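Local coordinates for hypothetical protein Atu3615 (PDB 1ZNP) that is of unknown function but belongs to the cupin superfamily, whose members share a small beta-barrel fold, at residues Leu75-Gln79 / Val101-Cys107. Residue numbers count along the deposited sequence, not the author numbering.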
ATOM      1  N   LEU A  75       5.384  -5.789   2.020  1.00 19.98           N
ATOM      2  CA  LEU A  75       4.411  -6.219   3.017  1.00 19.11           C
ATOM      3  C   LEU A  75       3.066  -6.383   2.318  1.00 19.71           C
ATOM      4  O   LEU A  75       2.575  -5.455   1.674  1.00 20.40           O
ATOM      5  CB  LEU A  75       4.314  -5.179   4.131  1.00 17.34           C
ATOM      6  CG  LEU A  75       3.532  -5.580   5.379  1.00 19.19           C
ATOM      7  CD1 LEU A  75       4.176  -6.763   6.047  1.00 20.35           C
ATOM      8  CD2 LEU A  75       3.507  -4.420   6.342  1.00 22.30           C
ATOM      9  N   HIS A  76       2.485  -7.571   2.439  1.00 20.09           N
ATOM     10  CA  HIS A  76       1.215  -7.889   1.804  1.00 18.57           C
ATOM     11  C   HIS A  76       0.114  -8.038   2.841  1.00 18.33           C
ATOM     12  O   HIS A  76       0.279  -8.760   3.822  1.00 19.16           O
ATOM     13  CB  HIS A  76       1.366  -9.183   1.012  1.00 18.12           C
ATOM     14  CG  HIS A  76       2.579  -9.210   0.129  1.00 22.81           C
ATOM     15  ND1 HIS A  76       2.685  -8.459  -1.025  1.00 22.51           N
ATOM     16  CD2 HIS A  76       3.749  -9.885   0.244  1.00 21.03           C
ATOM     17  CE1 HIS A  76       3.865  -8.672  -1.579  1.00 20.16           C
ATOM     18  NE2 HIS A  76       4.529  -9.532  -0.832  1.00 20.04           N
ATOM     19  N   LEU A  77      -1.003  -7.349   2.622  1.00 18.63           N
ATOM     20  CA  LEU A  77      -2.134  -7.405   3.537  1.00 19.16           C
ATOM     21  C   LEU A  77      -3.399  -7.869   2.832  1.00 20.16           C
ATOM     22  O   LEU A  77      -3.674  -7.471   1.700  1.00 19.74           O
ATOM     23  CB  LEU A  77      -2.413  -6.029   4.153  1.00 18.69           C
ATOM     24  CG  LEU A  77      -1.281  -5.248   4.813  1.00 18.60           C
ATOM     25  CD1 LEU A  77      -1.903  -4.211   5.756  1.00 14.76           C
ATOM     26  CD2 LEU A  77      -0.355  -6.196   5.584  1.00 18.12           C
ATOM     27  N   SER A  78      -4.173  -8.701   3.518  1.00 20.56           N
ATOM     28  CA  SER A  78      -5.422  -9.212   2.982  1.00 21.10           C
ATOM     29  C   SER A  78      -6.398  -9.340   4.133  1.00 22.54           C
ATOM     30  O   SER A  78      -6.340 -10.299   4.907  1.00 23.35           O
ATOM     31  CB  SER A  78      -5.202 -10.569   2.323  1.00 19.45           C
ATOM     32  OG  SER A  78      -6.422 -11.044   1.781  1.00 23.64           O
ATOM     33  N   GLN A  79      -7.295  -8.369   4.246  1.00 25.32           N
ATOM     34  CA  GLN A  79      -8.260  -8.346   5.334  1.00 28.77           C
ATOM     35  C   GLN A  79      -9.274  -9.465   5.280  1.00 31.19           C
ATOM     36  O   GLN A  79      -9.442 -10.196   6.251  1.00 33.75           O
ATOM     37  CB  GLN A  79      -8.994  -7.007   5.370  1.00 29.16           C
ATOM     38  CG  GLN A  79      -9.837  -6.795   6.622  1.00 30.35           C
ATOM     39  CD  GLN A  79      -9.009  -6.868   7.904  1.00 31.44           C
ATOM     40  OE1 GLN A  79      -8.113  -6.056   8.119  1.00 30.46           O
ATOM     41  NE2 GLN A  79      -9.304  -7.856   8.754  1.00 29.58           N
ATOM     42  N   VAL A 101       3.907   0.972   8.630  1.00 19.23           N
ATOM     43  CA  VAL A 101       2.674   0.490   8.009  1.00 20.04           C
ATOM     44  C   VAL A 101       1.829  -0.255   9.047  1.00 20.25           C
ATOM     45  O   VAL A 101       2.333  -1.079   9.826  1.00 17.01           O
ATOM     46  CB  VAL A 101       2.963  -0.411   6.784  1.00 17.96           C
ATOM     47  CG1 VAL A 101       4.081  -1.356   7.098  1.00 23.83           C
ATOM     48  CG2 VAL A 101       1.728  -1.194   6.409  1.00 18.87           C
ATOM     49  N   ILE A 102       0.537   0.062   9.038  1.00 18.92           N
ATOM     50  CA  ILE A 102      -0.424  -0.481   9.976  1.00 19.20           C
ATOM     51  C   ILE A 102      -1.238  -1.662   9.502  1.00 21.23           C
ATOM     52  O   ILE A 102      -2.155  -1.500   8.709  1.00 23.50           O
ATOM     53  CB  ILE A 102      -1.441   0.592  10.402  1.00 18.39           C
ATOM     54  CG1 ILE A 102      -0.724   1.737  11.106  1.00 18.74           C
ATOM     55  CG2 ILE A 102      -2.495  -0.012  11.297  1.00 17.60           C
ATOM     56  CD1 ILE A 102       0.032   2.607  10.153  1.00 25.43           C
ATOM     57  N   VAL A 103      -0.931  -2.850  10.011  1.00 21.33           N
ATOM     58  CA  VAL A 103      -1.705  -4.008   9.634  1.00 21.90           C
ATOM     59  C   VAL A 103      -2.881  -4.055  10.608  1.00 22.16           C
ATOM     60  O   VAL A 103      -2.698  -4.262  11.809  1.00 24.08           O
ATOM     61  CB  VAL A 103      -0.891  -5.315   9.760  1.00 22.79           C
ATOM     62  CG1 VAL A 103      -1.726  -6.493   9.249  1.00 20.29           C
ATOM     63  CG2 VAL A 103       0.420  -5.193   8.986  1.00 19.63           C
ATOM     64  N   PRO A 104      -4.102  -3.830  10.110  1.00 20.47           N
ATOM     65  CA  PRO A 104      -5.265  -3.865  10.994  1.00 20.21           C
ATOM     66  C   PRO A 104      -5.443  -5.251  11.622  1.00 19.78           C
ATOM     67  O   PRO A 104      -4.863  -6.231  11.157  1.00 18.11           O
ATOM     68  CB  PRO A 104      -6.414  -3.456  10.069  1.00 18.92           C
ATOM     69  CG  PRO A 104      -5.964  -3.920   8.742  1.00 21.63           C
ATOM     70  CD  PRO A 104      -4.504  -3.554   8.722  1.00 21.50           C
ATOM     71  N   ALA A 105      -6.239  -5.317  12.684  1.00 19.70           N
ATOM     72  CA  ALA A 105      -6.485  -6.560  13.406  1.00 19.72           C
ATOM     73  C   ALA A 105      -7.180  -7.649  12.593  1.00 21.06           C
ATOM     74  O   ALA A 105      -8.066  -7.379  11.784  1.00 20.66           O
ATOM     75  CB  ALA A 105      -7.278  -6.272  14.673  1.00 18.41           C
ATOM     76  N   ASN A 106      -6.754  -8.884  12.835  1.00 21.46           N
ATOM     77  CA  ASN A 106      -7.276 -10.064  12.167  1.00 23.47           C
ATOM     78  C   ASN A 106      -7.115 -10.041  10.655  1.00 24.11           C
ATOM     79  O   ASN A 106      -7.797 -10.775   9.949  1.00 24.88           O
ATOM     80  CB  ASN A 106      -8.750 -10.273  12.504  1.00 23.12           C
ATOM     81  CG  ASN A 106      -9.219 -11.683  12.187  1.00 23.81           C
ATOM     82  OD1 ASN A 106     -10.385 -11.906  11.869  1.00 25.82           O
ATOM     83  ND2 ASN A 106      -8.311 -12.643  12.282  1.00 24.34           N
ATOM     84  N   CYS A 107      -6.214  -9.202  10.151  1.00 24.40           N
ATOM     85  CA  CYS A 107      -5.976  -9.137   8.714  1.00 22.90           C
ATOM     86  C   CYS A 107      -4.788 -10.018   8.337  1.00 23.08           C
ATOM     87  O   CYS A 107      -3.750  -9.977   8.992  1.00 22.76           O
ATOM     88  CB  CYS A 107      -5.683  -7.699   8.299  1.00 24.64           C
ATOM     89  SG  CYS A 107      -5.069  -7.543   6.609  1.00 27.54           S
TER
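Start with the apolar side chains, which fill the space between two strands that face each other without pairing: the axes of 75-78 and 101-103 come no closer than 8.9 Å and run in roughly the same direction, 35° apart. Leu75 and Leu77 both send their CA-to-CB bonds toward 101-107. Leu75 CD2 sits a tight 3.2 Å from Val101 CG1, and Leu77 CD2 lies 3.6 Å from Val103 CG2. Farther along, Leu77 CD1 reaches Pro104 CD at 4.0 Å and Leu77 CB meets Cys107 SG at 3.9 Å, so this leucine bridges the strand end and the turn after it. Trp65 and Phe87 help close the same interior. Strands 73-78 and 97-103 both adjoin 85-89 in one strongly curved sheet, and their side chains meet inside the bend of the cupin barrel; on its other edge 73-78 pairs with 108-113.

Beyond the strands the gap narrows, with the CA atoms of Gln79 and Cys107 only 4.2 Å apart. Pro104 to Cys107 form a type II beta turn, its Cys107 N to Pro104 O bond a weak one at 3.4 Å. Gln79 folds its side chain over this turn: NE2 gives a weak hydrogen bond to Ala105 O at 3.3 Å, while OE1 is pressed against Cys107 CB at 2.9 Å, shorter than an ordinary van der Waals contact, and lies 3.1 Å from Pro104 CG.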